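Putative regulator of transfer genes ArtA (Staphylococcus aureus subsp. aureus USA300, PDB 3GXQ) binds DNA through a ribbon-helix-helix motif and acts as a master regulator of the transmission genes of the staphylococcal plasmid pSK41. Local coordinates at a contact of chain A with DNA and the interface of chains A and B. Sequence-based numbering; all coordinates share one arbitrary frame. Chains: chain A/B, Putative regulator of transfer genes ArtA.

Contact 1: a contact of chain A with DNA. Residues chain A 36-39, 43. With nucleotides of chain C.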
loop_
_atom_site.group_PDB
_atom_site.type_symbol
_atom_site.label_atom_id
_atom_site.label_comp_id
_atom_site.label_asym_id
_atom_site.label_seq_id
_atom_site.Cartn_x
_atom_site.Cartn_y
_atom_site.Cartn_z
ATOM N N ASP A 36 11.208 -10.424 -4.258
ATOM C CA ASP A 36 10.206 -10.949 -3.351
ATOM C C ASP A 36 10.045 -10.151 -2.059
ATOM O O ASP A 36 9.444 -10.629 -1.093
ATOM C CB ASP A 36 10.518 -12.412 -3.044
ATOM C CG ASP A 36 9.330 -13.149 -2.472
ATOM O OD1 ASP A 36 8.219 -13.028 -3.032
ATOM O OD2 ASP A 36 9.509 -13.865 -1.472
ATOM N N ASN A 37 10.604 -8.946 -2.017
ATOM C CA ASN A 37 10.423 -8.104 -0.834
ATOM C C ASN A 37 9.081 -7.409 -1.044
ATOM O O ASN A 37 9.010 -6.451 -1.789
ATOM C CB ASN A 37 11.516 -7.039 -0.719
ATOM C CG ASN A 37 11.412 -6.246 0.576
ATOM O OD1 ASN A 37 10.310 -6.003 1.081
ATOM N ND2 ASN A 37 12.552 -5.839 1.117
ATOM N N VAL A 38 8.021 -7.910 -0.416
ATOM C CA VAL A 38 6.686 -7.328 -0.566
ATOM C C VAL A 38 6.565 -5.878 -0.064
ATOM O O VAL A 38 5.918 -5.046 -0.683
ATOM C CB VAL A 38 5.611 -8.210 0.142
ATOM C CG1 VAL A 38 4.280 -7.503 0.187
ATOM C CG2 VAL A 38 5.459 -9.515 -0.624
ATOM N N SER A 39 7.190 -5.568 1.056
ATOM C CA SER A 39 7.098 -4.221 1.599
ATOM C C SER A 39 7.781 -3.225 0.654
ATOM O O SER A 39 7.351 -2.081 0.526
ATOM C CB SER A 39 7.725 -4.182 2.994
ATOM O OG SER A 39 9.131 -4.285 2.926
ATOM N N ARG A 43 5.869 -0.004 -1.292
ATOM C CA ARG A 43 6.287 1.393 -1.310
ATOM C C ARG A 43 6.314 1.945 -2.736
ATOM O O ARG A 43 5.797 3.036 -2.991
ATOM C CB ARG A 43 7.667 1.560 -0.677
ATOM C CG ARG A 43 7.803 0.973 0.706
ATOM C CD ARG A 43 9.083 1.435 1.359
ATOM N NE ARG A 43 9.425 0.573 2.478
ATOM C CZ ARG A 43 10.224 -0.484 2.395
ATOM N NH1 ARG A 43 10.784 -0.807 1.239
ATOM N NH2 ARG A 43 10.433 -1.236 3.465
ATOM P P DA C 3 11.904 -3.721 4.645
ATOM O OP1 DA C 3 12.013 -3.652 3.168
ATOM O OP2 DA C 3 10.913 -2.870 5.345
ATOM O "O5'" DA C 3 11.544 -5.219 5.041
ATOM C "C5'" DA C 3 12.417 -6.285 4.700
ATOM C "C4'" DA C 3 11.684 -7.601 4.775
ATOM O "O4'" DA C 3 11.634 -8.074 6.147
ATOM C "C3'" DA C 3 10.229 -7.454 4.350
ATOM O "O3'" DA C 3 9.797 -8.681 3.769
ATOM C "C2'" DA C 3 9.527 -7.133 5.661
ATOM C "C1'" DA C 3 10.310 -7.987 6.656
ATOM N N9 DA C 3 10.392 -7.485 8.029
ATOM C C8 DA C 3 10.376 -6.180 8.453
ATOM N N7 DA C 3 10.522 -6.042 9.748
ATOM C C5 DA C 3 10.626 -7.344 10.215
ATOM C C6 DA C 3 10.802 -7.880 11.511
ATOM N N6 DA C 3 10.914 -7.134 12.612
ATOM N N1 DA C 3 10.865 -9.223 11.633
ATOM C C2 DA C 3 10.755 -9.971 10.527
ATOM N N3 DA C 3 10.589 -9.588 9.259
ATOM C C4 DA C 3 10.534 -8.246 9.169
ATOM P P DT C 4 8.376 -8.764 3.047
ATOM O OP1 DT C 4 8.554 -9.491 1.771
ATOM O OP2 DT C 4 7.795 -7.409 3.050
ATOM O "O5'" DT C 4 7.547 -9.697 4.024
ATOM C "C5'" DT C 4 7.944 -9.811 5.379
ATOM C "C4'" DT C 4 7.453 -11.106 5.972
ATOM O "O4'" DT C 4 7.722 -11.043 7.387
ATOM C "C3'" DT C 4 5.950 -11.296 5.861
ATOM O "O3'" DT C 4 5.658 -12.691 5.857
ATOM C "C2'" DT C 4 5.425 -10.581 7.091
ATOM C "C1'" DT C 4 6.522 -10.824 8.116
ATOM N N1 DT C 4 6.766 -9.686 9.026
ATOM C C2 DT C 4 7.168 -9.966 10.313
ATOM O O2 DT C 4 7.334 -11.099 10.724
ATOM N N3 DT C 4 7.373 -8.865 11.103
ATOM C C4 DT C 4 7.218 -7.537 10.744
ATOM O O4 DT C 4 7.427 -6.647 11.571
ATOM C C5 DT C 4 6.803 -7.314 9.373
ATOM C C7 DT C 4 6.624 -5.907 8.890
ATOM C C6 DT C 4 6.598 -8.386 8.595
#
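The N-terminal end of helix 38-51, the second helix of the ribbon-helix-helix motif, is planted on two successive backbone phosphates of chain C. The DT4 phosphate is taken by main chain: A:Val38 N donates to DT4 OP1 at 2.8 Å (152° at H), and A:Ser39 N donates to the other non-bridging oxygen, OP2, at the same length. These amides belong to the first turn, so the helix dipole probably adds positive potential where the phosphate sits.

Side chains hold the DA3 phosphate. The amide ND2 of A:Asn37 reaches DA3 OP1 at 3.0 Å, with that oxygen close to the amide plane. From the other side the guanidinium NH2 of A:Arg43 meets the same DA3 OP1 at 2.9 Å, nearly straight (173° at H), and the phosphorus lies at the guanidinium edge, in its plane. A:Arg43 NH2 also forms a salt bridge with this phosphate, close to DA3 OP2.

Behind them, A:Ser39 OG, in the crowded position between backbone N and carbonyl carbon (chi1 72°), donates to a lone pair of A:Asn37 OD1 at 2.8 Å. That bond helps set the amide flip that turns ND2 to the DNA. A:Arg43 comes from one turn along, its chain extended from CG to NE, with A:Ser39 O above one guanidinium face.

Contact 2: the interface of chains A and B. Residues chain A 15-20, 22-23, 26, 38; chain B 12-14, 43, 46.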
loop_
_atom_site.group_PDB
_atom_site.type_symbol
_atom_site.label_atom_id
_atom_site.label_comp_id
_atom_site.label_asym_id
_atom_site.label_seq_id
_atom_site.Cartn_x
_atom_site.Cartn_y
_atom_site.Cartn_z
ATOM N N HIS A 15 0.080 -0.552 8.338
ATOM C CA HIS A 15 -0.631 -1.803 8.470
ATOM C C HIS A 15 -2.073 -1.639 8.045
ATOM O O HIS A 15 -2.817 -0.878 8.652
ATOM C CB HIS A 15 -0.577 -2.261 9.942
ATOM C CG HIS A 15 -1.090 -3.649 10.176
ATOM N ND1 HIS A 15 -1.328 -4.149 11.441
ATOM C CD2 HIS A 15 -1.394 -4.652 9.315
ATOM C CE1 HIS A 15 -1.759 -5.393 11.346
ATOM N NE2 HIS A 15 -1.808 -5.724 10.066
ATOM N N LEU A 16 -2.476 -2.343 6.997
ATOM C CA LEU A 16 -3.861 -2.258 6.579
ATOM C C LEU A 16 -4.397 -3.496 5.876
ATOM O O LEU A 16 -3.649 -4.333 5.369
ATOM C CB LEU A 16 -4.091 -0.999 5.733
ATOM C CG LEU A 16 -3.581 -0.744 4.311
ATOM C CD1 LEU A 16 -2.156 -1.248 4.109
ATOM C CD2 LEU A 16 -4.544 -1.394 3.375
ATOM N N LEU A 17 -5.717 -3.619 5.901
ATOM C CA LEU A 17 -6.401 -4.740 5.284
ATOM C C LEU A 17 -6.704 -4.368 3.833
ATOM O O LEU A 17 -7.140 -3.254 3.561
ATOM C CB LEU A 17 -7.697 -5.035 6.037
ATOM C CG LEU A 17 -7.563 -5.304 7.538
ATOM C CD1 LEU A 17 -8.952 -5.380 8.169
ATOM C CD2 LEU A 17 -6.790 -6.601 7.777
ATOM N N VAL A 18 -6.451 -5.299 2.913
ATOM C CA VAL A 18 -6.704 -5.094 1.481
ATOM C C VAL A 18 -7.378 -6.340 0.910
ATOM O O VAL A 18 -7.371 -7.401 1.546
ATOM C CB VAL A 18 -5.394 -4.843 0.686
ATOM C CG1 VAL A 18 -4.704 -3.603 1.213
ATOM C CG2 VAL A 18 -4.464 -6.048 0.785
ATOM N N ASP A 19 -7.971 -6.213 -0.274
ATOM C CA ASP A 19 -8.609 -7.363 -0.910
ATOM C C ASP A 19 -7.540 -8.369 -1.283
ATOM O O ASP A 19 -6.376 -8.010 -1.464
ATOM C CB ASP A 19 -9.359 -6.969 -2.179
ATOM C CG ASP A 19 -10.718 -6.391 -1.892
ATOM O OD1 ASP A 19 -11.230 -6.595 -0.772
ATOM O OD2 ASP A 19 -11.291 -5.741 -2.791
ATOM N N PRO A 20 -7.917 -9.649 -1.365
ATOM C CA PRO A 20 -7.004 -10.736 -1.724
ATOM C C PRO A 20 -6.359 -10.463 -3.096
ATOM O O PRO A 20 -5.145 -10.528 -3.239
ATOM C CB PRO A 20 -7.920 -11.956 -1.746
ATOM C CG PRO A 20 -8.886 -11.650 -0.655
ATOM C CD PRO A 20 -9.199 -10.180 -0.879
ATOM N N MET A 22 -5.830 -7.706 -4.597
ATOM C CA MET A 22 -4.857 -6.623 -4.509
ATOM C C MET A 22 -3.537 -7.077 -3.911
ATOM O O MET A 22 -2.478 -6.789 -4.454
ATOM C CB MET A 22 -5.413 -5.440 -3.715
ATOM C CG MET A 22 -4.416 -4.267 -3.587
ATOM S SD MET A 22 -5.120 -2.676 -3.051
ATOM C CE MET A 22 -4.350 -2.456 -1.594
ATOM N N LYS A 23 -3.588 -7.798 -2.800
ATOM C CA LYS A 23 -2.364 -8.273 -2.185
ATOM C C LYS A 23 -1.606 -9.235 -3.103
ATOM O O LYS A 23 -0.374 -9.305 -3.068
ATOM C CB LYS A 23 -2.669 -8.952 -0.853
ATOM C CG LYS A 23 -1.441 -9.479 -0.138
ATOM C CD LYS A 23 -1.759 -9.982 1.273
ATOM C CE LYS A 23 -0.478 -10.310 2.036
ATOM N NZ LYS A 23 -0.752 -10.669 3.446
ATOM N N ILE A 26 0.387 -7.242 -5.748
ATOM C CA ILE A 26 1.537 -6.642 -5.095
ATOM C C ILE A 26 2.647 -7.670 -4.857
ATOM O O ILE A 26 3.837 -7.354 -4.948
ATOM C CB ILE A 26 1.115 -6.015 -3.768
ATOM C CG1 ILE A 26 0.069 -4.924 -4.032
ATOM C CG2 ILE A 26 2.328 -5.480 -3.039
ATOM C CD1 ILE A 26 -0.398 -4.235 -2.762
ATOM N N VAL A 38 8.021 -7.910 -0.416
ATOM C CA VAL A 38 6.686 -7.328 -0.566
ATOM C C VAL A 38 6.565 -5.878 -0.064
ATOM O O VAL A 38 5.918 -5.046 -0.683
ATOM C CB VAL A 38 5.611 -8.210 0.142
ATOM C CG1 VAL A 38 4.280 -7.503 0.187
ATOM C CG2 VAL A 38 5.459 -9.515 -0.624
ATOM N N VAL B 12 -7.470 -9.127 3.732
ATOM C CA VAL B 12 -6.241 -9.702 4.280
ATOM C C VAL B 12 -5.213 -8.638 4.667
ATOM O O VAL B 12 -5.118 -7.577 4.053
ATOM C CB VAL B 12 -5.589 -10.699 3.277
ATOM C CG1 VAL B 12 -6.494 -11.909 3.095
ATOM C CG2 VAL B 12 -5.367 -10.032 1.925
ATOM N N SER B 13 -4.432 -8.950 5.687
ATOM C CA SER B 13 -3.441 -8.037 6.197
ATOM C C SER B 13 -2.218 -7.785 5.314
ATOM O O SER B 13 -1.592 -8.712 4.815
ATOM C CB SER B 13 -2.990 -8.517 7.580
ATOM O OG SER B 13 -1.922 -7.714 8.064
ATOM N N LEU B 14 -1.896 -6.510 5.130
ATOM C CA LEU B 14 -0.724 -6.087 4.375
ATOM C C LEU B 14 0.024 -5.261 5.404
ATOM O O LEU B 14 -0.481 -4.241 5.861
ATOM C CB LEU B 14 -1.100 -5.191 3.185
ATOM C CG LEU B 14 0.052 -4.745 2.269
ATOM C CD1 LEU B 14 0.628 -5.935 1.508
ATOM C CD2 LEU B 14 -0.462 -3.721 1.284
ATOM N N ARG B 43 -5.575 1.736 0.360
ATOM C CA ARG B 43 -6.167 0.868 -0.663
ATOM C C ARG B 43 -6.378 1.626 -1.971
ATOM O O ARG B 43 -6.013 1.134 -3.039
ATOM C CB ARG B 43 -7.527 0.331 -0.205
ATOM C CG ARG B 43 -7.483 -0.943 0.607
ATOM C CD ARG B 43 -8.854 -1.247 1.200
ATOM N NE ARG B 43 -8.667 -1.543 2.608
ATOM C CZ ARG B 43 -9.374 -1.026 3.599
ATOM N NH1 ARG B 43 -10.364 -0.173 3.364
ATOM N NH2 ARG B 43 -9.032 -1.336 4.833
ATOM N N LEU B 46 -2.963 2.447 -3.420
ATOM C CA LEU B 46 -2.353 1.255 -3.972
ATOM C C LEU B 46 -3.021 0.876 -5.294
ATOM O O LEU B 46 -2.357 0.466 -6.243
ATOM C CB LEU B 46 -2.455 0.093 -2.975
ATOM C CG LEU B 46 -1.423 0.075 -1.841
ATOM C CD1 LEU B 46 -1.797 -0.970 -0.804
ATOM C CD2 LEU B 46 -0.045 -0.224 -2.410
#
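Strands 12-18 of the two chains run antiparallel here, forming the two-stranded ribbon of the ribbon-helix-helix dimer. The backbone pairing is regular: A:Leu16 and B:Leu14 exchange both N-H...O bonds, the one from B:Leu14 N to A:Leu16 O being 2.8 Å, and A:Val18 and B:Val12 do the same, with 2.9 Å from A:Val18 N to B:Val12 O.

On the face turned to the helices the packing is close. A:Leu16 and B:Leu14 lie side by side and point the same way; B:Leu14, its CG anti to the backbone N (chi1 -177°), puts CD2 4.1 Å from A:Ile26 CD1. A:Ile26 and A:Met22 both cross B:Leu46 at about a right angle, A:Ile26 CD1 resting 4.0 Å from B:Leu46 CD2.

Around this apolar layer single long side chains reach across, joined mostly by polar bonds. The fully extended A:Lys23 passes obliquely over B:Val12, CD against CG2 at 3.7 Å, and its terminal amine NZ bonds B:Ser13 O nearly along the C=O axis. B:Arg43, bent at chi3, brings NE to A:Leu17 O, which lies close to the guanidinium plane. At the ribbon face turned away from the helices, A:His15 NE2 and B:Ser13 OG share a hydrogen bond of 2.8 Å, the donor undecided.

The site joins two subunits into one ribbon, the element with which ribbon-helix-helix proteins typically enter a DNA groove.

Contact 3: the interface of chains A and B. Residues chain A 42, 45-50, 53; chain B 22, 25, 42, 45-46, 48-49, 52.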
loop_
_atom_site.group_PDB
_atom_site.type_symbol
_atom_site.label_atom_id
_atom_site.label_comp_id
_atom_site.label_asym_id
_atom_site.label_seq_id
_atom_site.Cartn_x
_atom_site.Cartn_y
_atom_site.Cartn_z
ATOM N N GLY A 42 5.365 -2.656 -2.030
ATOM C CA GLY A 42 4.276 -1.823 -1.562
ATOM C C GLY A 42 4.624 -0.346 -1.608
ATOM O O GLY A 42 3.780 0.479 -1.944
ATOM N N ILE A 45 4.674 0.927 -5.346
ATOM C CA ILE A 45 3.309 1.046 -5.834
ATOM C C ILE A 45 2.616 2.240 -5.179
ATOM O O ILE A 45 1.904 2.991 -5.846
ATOM C CB ILE A 45 2.546 -0.267 -5.591
ATOM C CG1 ILE A 45 3.210 -1.375 -6.419
ATOM C CG2 ILE A 45 1.083 -0.140 -6.017
ATOM C CD1 ILE A 45 2.818 -2.789 -6.018
ATOM N N LEU A 46 2.835 2.426 -3.878
ATOM C CA LEU A 46 2.248 3.556 -3.159
ATOM C C LEU A 46 2.782 4.865 -3.785
ATOM O O LEU A 46 2.024 5.797 -4.024
ATOM C CB LEU A 46 2.611 3.475 -1.668
ATOM C CG LEU A 46 1.805 2.514 -0.773
ATOM C CD1 LEU A 46 2.473 2.387 0.574
ATOM C CD2 LEU A 46 0.395 3.035 -0.586
ATOM N N LYS A 47 4.080 4.914 -4.077
ATOM C CA LYS A 47 4.689 6.092 -4.692
ATOM C C LYS A 47 4.038 6.375 -6.051
ATOM O O LYS A 47 3.773 7.520 -6.389
ATOM C CB LYS A 47 6.193 5.860 -4.864
ATOM C CG LYS A 47 7.003 7.071 -5.317
ATOM C CD LYS A 47 8.505 6.742 -5.322
ATOM C CE LYS A 47 9.380 7.919 -5.779
ATOM N NZ LYS A 47 9.314 9.142 -4.918
ATOM N N LYS A 48 3.768 5.323 -6.817
ATOM C CA LYS A 48 3.133 5.462 -8.126
ATOM C C LYS A 48 1.700 5.943 -7.953
ATOM O O LYS A 48 1.180 6.677 -8.782
ATOM C CB LYS A 48 3.127 4.118 -8.869
ATOM C CG LYS A 48 4.500 3.606 -9.333
ATOM C CD LYS A 48 4.397 2.164 -9.847
ATOM C CE LYS A 48 5.749 1.560 -10.220
ATOM N NZ LYS A 48 6.306 2.078 -11.506
ATOM N N GLY A 49 1.063 5.514 -6.870
ATOM C CA GLY A 49 -0.301 5.927 -6.615
ATOM C C GLY A 49 -0.331 7.382 -6.201
ATOM O O GLY A 49 -1.242 8.120 -6.558
ATOM N N LEU A 50 0.682 7.795 -5.452
ATOM C CA LEU A 50 0.768 9.164 -4.969
ATOM C C LEU A 50 0.991 10.222 -6.061
ATOM O O LEU A 50 0.393 11.295 -6.021
ATOM C CB LEU A 50 1.849 9.267 -3.889
ATOM C CG LEU A 50 1.428 8.667 -2.539
ATOM C CD1 LEU A 50 2.597 8.674 -1.557
ATOM C CD2 LEU A 50 0.260 9.473 -1.982
ATOM N N ILE A 53 -2.045 11.409 -7.699
ATOM C CA ILE A 53 -2.901 12.283 -6.906
ATOM C C ILE A 53 -2.414 13.687 -7.208
ATOM O O ILE A 53 -3.202 14.596 -7.471
ATOM C CB ILE A 53 -2.742 12.016 -5.392
ATOM C CG1 ILE A 53 -2.864 10.516 -5.104
ATOM C CG2 ILE A 53 -3.791 12.798 -4.615
ATOM C CD1 ILE A 53 -4.221 9.919 -5.427
ATOM N N MET B 22 6.392 9.364 3.451
ATOM C CA MET B 22 5.327 8.783 2.650
ATOM C C MET B 22 4.086 8.545 3.487
ATOM O O MET B 22 2.967 8.721 3.011
ATOM C CB MET B 22 5.787 7.472 2.010
ATOM C CG MET B 22 4.701 6.736 1.216
ATOM S SD MET B 22 5.350 5.412 0.149
ATOM C CE MET B 22 5.748 4.233 1.309
ATOM N N GLU B 25 2.113 11.494 3.919
ATOM C CA GLU B 25 1.397 11.794 2.686
ATOM C C GLU B 25 0.168 10.942 2.518
ATOM O O GLU B 25 -0.829 11.389 1.944
ATOM C CB GLU B 25 2.316 11.623 1.487
ATOM C CG GLU B 25 3.008 12.900 1.056
ATOM C CD GLU B 25 4.220 12.626 0.190
ATOM O OE1 GLU B 25 4.128 11.766 -0.711
ATOM O OE2 GLU B 25 5.267 13.277 0.405
ATOM N N GLY B 42 -4.871 4.012 1.878
ATOM C CA GLY B 42 -3.839 3.134 1.362
ATOM C C GLY B 42 -4.338 2.219 0.247
ATOM O O GLY B 42 -3.613 1.948 -0.700
ATOM N N ILE B 45 -4.945 4.386 -2.931
ATOM C CA ILE B 45 -3.641 4.770 -3.445
ATOM C C ILE B 45 -2.961 3.582 -4.105
ATOM O O ILE B 45 -2.448 3.682 -5.217
ATOM C CB ILE B 45 -2.772 5.314 -2.312
ATOM C CG1 ILE B 45 -3.417 6.596 -1.775
ATOM C CG2 ILE B 45 -1.342 5.569 -2.797
ATOM C CD1 ILE B 45 -2.782 7.119 -0.494
ATOM N N LEU B 46 -2.963 2.447 -3.420
ATOM C CA LEU B 46 -2.353 1.255 -3.972
ATOM C C LEU B 46 -3.021 0.876 -5.294
ATOM O O LEU B 46 -2.357 0.466 -6.243
ATOM C CB LEU B 46 -2.455 0.093 -2.975
ATOM C CG LEU B 46 -1.423 0.075 -1.841
ATOM C CD1 LEU B 46 -1.797 -0.970 -0.804
ATOM C CD2 LEU B 46 -0.045 -0.224 -2.410
ATOM N N LYS B 48 -4.481 2.844 -7.492
ATOM C CA LYS B 48 -4.086 3.738 -8.561
ATOM C C LYS B 48 -2.698 3.334 -9.026
ATOM O O LYS B 48 -2.408 3.338 -10.224
ATOM C CB LYS B 48 -4.073 5.184 -8.072
ATOM C CG LYS B 48 -5.438 5.707 -7.673
ATOM C CD LYS B 48 -5.326 7.072 -6.991
ATOM C CE LYS B 48 -6.686 7.619 -6.570
ATOM N NZ LYS B 48 -7.588 7.861 -7.733
ATOM N N GLY B 49 -1.841 2.977 -8.075
ATOM C CA GLY B 49 -0.489 2.576 -8.420
ATOM C C GLY B 49 -0.478 1.307 -9.244
ATOM O O GLY B 49 0.310 1.167 -10.183
ATOM N N GLN B 52 -1.385 1.751 -12.902
ATOM C CA GLN B 52 -0.295 2.201 -13.763
ATOM C C GLN B 52 0.274 0.903 -14.333
ATOM O O GLN B 52 0.021 0.545 -15.487
ATOM C CB GLN B 52 0.799 2.911 -12.956
ATOM C CG GLN B 52 0.705 4.419 -12.948
ATOM C CD GLN B 52 -0.022 4.963 -11.735
ATOM O OE1 GLN B 52 -0.859 5.856 -11.854
ATOM N NE2 GLN B 52 0.306 4.439 -10.557
#
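Apolar packing carries this contact, where the second helices, 38-51 of chain A and 38-53 of chain B, cross about the dimer axis. At the centre the two Leu46 side chains meet obliquely, A:Leu46 CG lying 3.7 Å from B:Leu46 CD2. Both have CG anti to the carbonyl carbon (chi1 -80° in each), in keeping with the two-fold. A:Ile45 crosses B:Leu46 at about a right angle, its CG2 branch doing the touching, at 3.8 Å from B:Leu46 CD2; the twin branch of B:Ile45 meets A:Leu46 CD2.

Backbone against backbone is the second kind. A:Gly49 and B:Gly49 face each other with their CA atoms 3.8 Å apart, so no side chain separates the helices at this crossing. Each glycine CA also abuts the carbonyl oxygen of the partner's Ile45.

At the flanks, sulphur and long chains take over. B:Met22, bent at chi3 (73°), crosses A:Leu46 with SD 3.8 Å from CB, while its CG touches A:Leu50 CD1. A:Leu50 CD1 is also 3.6 Å from the carboxylate OE1 of B:Glu25. A:Ile53 CD1 lies across the aliphatic part of B:Lys48, 3.4 Å from CD.

One polar pair approaches without bonding: B:Gln52 NE2 is 3.0 Å from A:Lys48 O, but its N-H points away. The crossing lies at the core of the ribbon-helix-helix dimer, with helix 20-33 of chain B bracing it through B:Met22 and B:Glu25.

Helix 38-51 of chain A ties the contacts together. Its first turns serve contact 1, and its later turns form contact 3, about 14 Å away; this and the distances below run between centres of C-alpha atoms. Contact 2 is about 12 Å from contact 1 and shares A:Val38, whose backbone N faces the DNA while its side chain turns to the partner's strand. Contacts 2 and 3, about 13 Å apart, share B:Leu46, so ribbon and helix crossing belong to one continuous dimer core. Dimerisation would therefore help set where each helix end meets the phosphates, and the two-fold repeats contacts 2 and 3 with the chains exchanged.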